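One contact in two related proteins. Structure 1 is carboxysome shell vertex protein CcmL from Gloeobacter violaceus, which probably forms the vertices of the carboxysome shell, as pentamers thought to introduce curvature into the otherwise flat hexagonal layers of CcmK: PDB 4JW0 (chain A, 1.70 Å), residues E53-S58 and A76-I81. Structure 2 is carboxysome shell vertex protein CcmL from Thermosynechococcus elongatus: PDB 4N8F (chain B, 2.00 Å), residues E53-S58 and A76-I81. Structure 2 is superposed on structure 1 by the backbone atoms of these residues (RMSD 0.24 Å); each is numbered along its deposited sequence.

Structure 1 (4JW0); sequences EWVLFS and AVVIGI.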
loop_
_atom_site.group_PDB
_atom_site.type_symbol
_atom_site.label_atom_id
_atom_site.label_comp_id
_atom_site.label_asym_id
_atom_site.label_seq_id
_atom_site.Cartn_x
_atom_site.Cartn_y
_atom_site.Cartn_z
ATOM N N GLU A 53 20.010 -0.973 16.054
ATOM C CA GLU A 53 20.522 -0.375 14.830
ATOM C C GLU A 53 19.386 0.242 14.024
ATOM O O GLU A 53 18.258 -0.245 14.059
ATOM C CB GLU A 53 21.264 -1.418 13.997
ATOM C CG GLU A 53 22.585 -1.853 14.610
ATOM C CD GLU A 53 23.467 -2.603 13.632
ATOM O OE1 GLU A 53 23.087 -3.707 13.206
ATOM O OE2 GLU A 53 24.548 -2.089 13.291
ATOM N N TRP A 54 19.679 1.332 13.322
ATOM C CA TRP A 54 18.714 1.934 12.419
ATOM C C TRP A 54 18.862 1.288 11.057
ATOM O O TRP A 54 19.977 1.089 10.580
ATOM C CB TRP A 54 18.935 3.440 12.288
ATOM C CG TRP A 54 18.378 4.255 13.414
ATOM C CD1 TRP A 54 18.137 3.840 14.689
ATOM C CD2 TRP A 54 17.989 5.631 13.359
ATOM N NE1 TRP A 54 17.623 4.879 15.433
ATOM C CE2 TRP A 54 17.526 5.989 14.639
ATOM C CE3 TRP A 54 17.991 6.597 12.352
ATOM C CZ2 TRP A 54 17.069 7.268 14.936
ATOM C CZ3 TRP A 54 17.539 7.868 12.650
ATOM C CH2 TRP A 54 17.084 8.191 13.932
ATOM N N VAL A 55 17.740 0.959 10.428
ATOM C CA VAL A 55 17.775 0.386 9.094
ATOM C C VAL A 55 16.828 1.120 8.157
ATOM O O VAL A 55 15.861 1.754 8.591
ATOM C CB VAL A 55 17.383 -1.109 9.109
ATOM C CG1 VAL A 55 18.318 -1.895 9.999
ATOM C CG2 VAL A 55 15.934 -1.279 9.557
ATOM N N LEU A 56 17.122 1.039 6.865
ATOM C CA LEU A 56 16.149 1.378 5.842
ATOM C C LEU A 56 15.437 0.095 5.465
ATOM O O LEU A 56 16.078 -0.955 5.328
ATOM C CB LEU A 56 16.823 1.943 4.597
ATOM C CG LEU A 56 17.333 3.378 4.617
ATOM C CD1 LEU A 56 18.052 3.653 3.295
ATOM C CD2 LEU A 56 16.207 4.382 4.842
ATOM N N PHE A 57 14.121 0.163 5.302
ATOM C CA PHE A 57 13.383 -1.002 4.848
ATOM C C PHE A 57 12.338 -0.621 3.818
ATOM O O PHE A 57 11.835 0.506 3.804
ATOM C CB PHE A 57 12.765 -1.779 6.020
ATOM C CG PHE A 57 11.601 -1.091 6.680
ATOM C CD1 PHE A 57 11.811 -0.131 7.658
ATOM C CD2 PHE A 57 10.295 -1.434 6.350
ATOM C CE1 PHE A 57 10.744 0.495 8.282
ATOM C CE2 PHE A 57 9.220 -0.810 6.970
ATOM C CZ PHE A 57 9.446 0.157 7.937
ATOM N N SER A 58 12.053 -1.574 2.938
ATOM C CA SER A 58 11.082 -1.393 1.875
ATOM C C SER A 58 9.922 -2.330 2.094
ATOM O O SER A 58 10.071 -3.368 2.748
ATOM C CB SER A 58 11.716 -1.690 0.521
ATOM O OG SER A 58 12.705 -0.731 0.222
ATOM N N ALA A 76 8.143 -7.162 3.277
ATOM C CA ALA A 76 8.991 -6.172 3.928
ATOM C C ALA A 76 10.405 -6.710 4.012
ATOM O O ALA A 76 10.624 -7.875 4.351
ATOM C CB ALA A 76 8.465 -5.828 5.301
ATOM N N VAL A 77 11.365 -5.855 3.695
ATOM C CA VAL A 77 12.754 -6.268 3.607
ATOM C C VAL A 77 13.675 -5.177 4.144
ATOM O O VAL A 77 13.492 -3.996 3.857
ATOM C CB VAL A 77 13.140 -6.593 2.143
ATOM C CG1 VAL A 77 12.973 -5.360 1.256
ATOM C CG2 VAL A 77 14.550 -7.128 2.063
ATOM N N VAL A 78 14.663 -5.588 4.930
ATOM C CA VAL A 78 15.725 -4.693 5.366
ATOM C C VAL A 78 16.686 -4.546 4.199
ATOM O O VAL A 78 17.200 -5.542 3.693
ATOM C CB VAL A 78 16.491 -5.273 6.581
ATOM C CG1 VAL A 78 17.696 -4.411 6.932
ATOM C CG2 VAL A 78 15.567 -5.417 7.783
ATOM N N ILE A 79 16.938 -3.317 3.767
ATOM C CA ILE A 79 17.825 -3.120 2.628
ATOM C C ILE A 79 19.167 -2.518 3.022
ATOM O O ILE A 79 20.122 -2.597 2.254
ATOM C CB ILE A 79 17.163 -2.283 1.526
ATOM C CG1 ILE A 79 16.951 -0.843 1.981
ATOM C CG2 ILE A 79 15.848 -2.932 1.104
ATOM C CD1 ILE A 79 16.389 0.053 0.903
ATOM N N GLY A 80 19.250 -1.924 4.209
ATOM C CA GLY A 80 20.512 -1.373 4.664
ATOM C C GLY A 80 20.542 -0.941 6.108
ATOM O O GLY A 80 19.539 -0.501 6.658
ATOM N N ILE A 81 21.713 -1.070 6.723
ATOM C CA ILE A 81 21.962 -0.475 8.023
ATOM C C ILE A 81 22.390 0.972 7.807
ATOM O O ILE A 81 23.279 1.260 7.003
ATOM C CB ILE A 81 23.046 -1.245 8.794
ATOM C CG1 ILE A 81 22.555 -2.658 9.101
ATOM C CG2 ILE A 81 23.414 -0.502 10.083
ATOM C CD1 ILE A 81 23.663 -3.639 9.479
#
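Leu56 is gripped twice across antiparallel strands 54-58 and 76-81 of the OB-fold barrel: its N donates to Gly80 O (2.9 Å), its O accepts from Ile79 N (3.0 Å). Two residues face one, a beta bulge, where packing is closer. Ile79, beta-branched as suits strands, sets CG1 between its backbone N and carbonyl carbon (chi1 68°), 3.8 Å from Leu56 CB; its CG2 lies 3.9 Å from Ser58 OG, a hydroxyl suited to bonding Pro73 O of the second subunit. Gly80 adds no side chain beside Leu56. On the other face Val55 and Val78 meet near a right angle, CG1 to CG1 4.0 Å; Phe57 CB rests 3.2 Å from Val77 O, its apolar ring packing on Leu27 and Leu29. Charged Glu53 suits the looser, partly exposed end: OE1, bonded to Gly50 N, lies 3.8 Å from Ile81 CD1.

What differs
The sharpest difference is Phe57(A) against Val57(B). CG of Phe57(A) and CG1 of Val57(B) lie 0.9 Å apart after superposition, so the valine branch follows the root of the ring; CE1, CE2 and CZ of the ring have no counterpart. A buried aromatic ring stands where structure 2 has a compact beta-branched side chain. The touch on the neighbouring carbonyl is kept, Phe57(A) CB with Val77(A) O and Val57(B) CB with Ala77(B) O, although the two CB atoms stand 0.8 Å apart.

The residue carrying that carbonyl is also smaller in structure 2: CB of Val77(A) and Ala77(B) coincide, but CG1 and CG2 of Val77(A) have no equivalent, leaving less apolar surface beside Ser58(B), whose side chain keeps its place. At the bulge, CG1 of Ile79(A) falls 0.5 Å apart from CG2 of Val79(B), and CG2 of Ile79(A) equally near CG1 of Val79(B). Both branches keep their place, and the touch on Ser58(A) or Ser58(B) is found in both structures; CD1 of Ile79(A) alone has no counterpart.

The next position reverses the trend. The bonds Leu56(A) N to Gly80(A) O and Leu56(B) N to Ala80(B) O are both present, and Leu56(B) keeps its place. Gly80(A) stands against Ala80(B), whose CB, a methyl on the side of Leu56(B), has no counterpart in Gly80(A).

Structure 2 (4N8F); sequences EWVLVS and AAVVAI.
Two bonds to strand 76-81 hold Leu56: its N donates to Ala80 O (2.9 Å), its O accepts from Val79 N (2.9 Å). Val79 and Ala80 together face this one residue, a beta bulge, where packing is closer. Val79, beta-branched as suits strands, lodges CG2 between its backbone N and carbonyl carbon, 4.1 Å from Leu56 CB; its CG1 comes 3.7 Å from Ser58 OG, a hydroxyl suited to bonding Pro73 O of the second subunit. Ala80 puts a small methyl beside Leu56. On the other face Val55 and Val78 meet near a right angle, CG1 to CG1 4.0 Å; Val57 CB stands 3.9 Å from Ala77 O, its apolar branches packing on Leu27 and Tyr29. Charged Glu53, partly exposed, suits the looser end: its OE1, bonded to Gly50 N, lies 3.8 Å from Ile81 CD1.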
loop_
_atom_site.group_PDB
_atom_site.type_symbol
_atom_site.label_atom_id
_atom_site.label_comp_id
_atom_site.label_asym_id
_atom_site.label_seq_id
_atom_site.Cartn_x
_atom_site.Cartn_y
_atom_site.Cartn_z
ATOM N N GLU B 53 20.006 -1.295 15.869
ATOM C CA GLU B 53 20.504 -0.569 14.657
ATOM C C GLU B 53 19.391 0.156 13.903
ATOM O O GLU B 53 18.239 -0.279 13.912
ATOM C CB GLU B 53 21.232 -1.487 13.704
ATOM C CG GLU B 53 22.324 -2.275 14.422
ATOM C CD GLU B 53 23.541 -2.642 13.601
ATOM O OE1 GLU B 53 23.523 -3.628 12.784
ATOM O OE2 GLU B 53 24.572 -1.993 13.869
ATOM N N TRP B 54 19.722 1.318 13.351
ATOM C CA TRP B 54 18.810 1.981 12.477
ATOM C C TRP B 54 18.966 1.352 11.126
ATOM O O TRP B 54 20.106 1.033 10.690
ATOM C CB TRP B 54 19.063 3.495 12.408
ATOM C CG TRP B 54 18.762 4.199 13.683
ATOM C CD1 TRP B 54 18.756 3.660 14.947
ATOM C CD2 TRP B 54 18.434 5.583 13.832
ATOM N NE1 TRP B 54 18.380 4.627 15.864
ATOM C CE2 TRP B 54 18.228 5.822 15.211
ATOM C CE3 TRP B 54 18.261 6.628 12.933
ATOM C CZ2 TRP B 54 17.874 7.073 15.712
ATOM C CZ3 TRP B 54 17.940 7.867 13.417
ATOM C CH2 TRP B 54 17.753 8.088 14.797
ATOM N N VAL B 55 17.817 1.145 10.486
ATOM C CA VAL B 55 17.737 0.540 9.153
ATOM C C VAL B 55 16.771 1.256 8.174
ATOM O O VAL B 55 15.837 1.948 8.579
ATOM C CB VAL B 55 17.335 -0.941 9.217
ATOM C CG1 VAL B 55 18.360 -1.766 10.024
ATOM C CG2 VAL B 55 15.933 -1.123 9.722
ATOM N N LEU B 56 17.001 1.031 6.880
ATOM C CA LEU B 56 15.990 1.271 5.876
ATOM C C LEU B 56 15.230 0.009 5.565
ATOM O O LEU B 56 15.825 -1.067 5.285
ATOM C CB LEU B 56 16.591 1.812 4.578
ATOM C CG LEU B 56 17.325 3.139 4.650
ATOM C CD1 LEU B 56 17.949 3.514 3.277
ATOM C CD2 LEU B 56 16.329 4.210 5.068
ATOM N N VAL B 57 13.910 0.149 5.585
ATOM C CA VAL B 57 13.057 -0.927 5.166
ATOM C C VAL B 57 12.318 -0.578 3.865
ATOM O O VAL B 57 11.851 0.541 3.681
ATOM C CB VAL B 57 12.140 -1.397 6.336
ATOM C CG1 VAL B 57 11.364 -0.283 6.923
ATOM C CG2 VAL B 57 11.137 -2.429 5.861
ATOM N N SER B 58 12.275 -1.538 2.949
ATOM C CA SER B 58 11.457 -1.492 1.709
ATOM C C SER B 58 10.256 -2.416 1.794
ATOM O O SER B 58 10.383 -3.597 2.276
ATOM C CB SER B 58 12.312 -1.954 0.524
ATOM O OG SER B 58 13.226 -0.935 0.202
ATOM N N ALA B 76 8.188 -6.979 3.089
ATOM C CA ALA B 76 9.033 -6.037 3.845
ATOM C C ALA B 76 10.421 -6.644 4.008
ATOM O O ALA B 76 10.557 -7.837 4.383
ATOM C CB ALA B 76 8.441 -5.758 5.177
ATOM N N ALA B 77 11.452 -5.850 3.758
ATOM C CA ALA B 77 12.823 -6.334 3.953
ATOM C C ALA B 77 13.711 -5.225 4.443
ATOM O O ALA B 77 13.581 -4.079 3.953
ATOM C CB ALA B 77 13.408 -6.870 2.661
ATOM N N VAL B 78 14.678 -5.560 5.308
ATOM C CA VAL B 78 15.725 -4.629 5.592
ATOM C C VAL B 78 16.645 -4.508 4.362
ATOM O O VAL B 78 17.114 -5.514 3.882
ATOM C CB VAL B 78 16.559 -5.055 6.795
ATOM C CG1 VAL B 78 17.849 -4.215 6.883
ATOM C CG2 VAL B 78 15.714 -4.963 8.056
ATOM N N VAL B 79 16.922 -3.309 3.871
ATOM C CA VAL B 79 17.810 -3.172 2.685
ATOM C C VAL B 79 19.141 -2.481 2.924
ATOM O O VAL B 79 20.064 -2.622 2.141
ATOM C CB VAL B 79 17.086 -2.557 1.472
ATOM C CG1 VAL B 79 15.877 -3.408 1.111
ATOM C CG2 VAL B 79 16.665 -1.103 1.667
ATOM N N ALA B 80 19.273 -1.869 4.085
ATOM C CA ALA B 80 20.456 -1.101 4.447
ATOM C C ALA B 80 20.465 -0.880 5.932
ATOM O O ALA B 80 19.408 -0.585 6.569
ATOM C CB ALA B 80 20.433 0.255 3.740
ATOM N N ILE B 81 21.652 -1.001 6.511
ATOM C CA ILE B 81 21.886 -0.523 7.865
ATOM C C ILE B 81 22.377 0.886 7.792
ATOM O O ILE B 81 23.323 1.144 7.061
ATOM C CB ILE B 81 22.917 -1.361 8.593
ATOM C CG1 ILE B 81 22.357 -2.765 8.764
ATOM C CG2 ILE B 81 23.278 -0.713 9.919
ATOM C CD1 ILE B 81 23.455 -3.772 8.973
#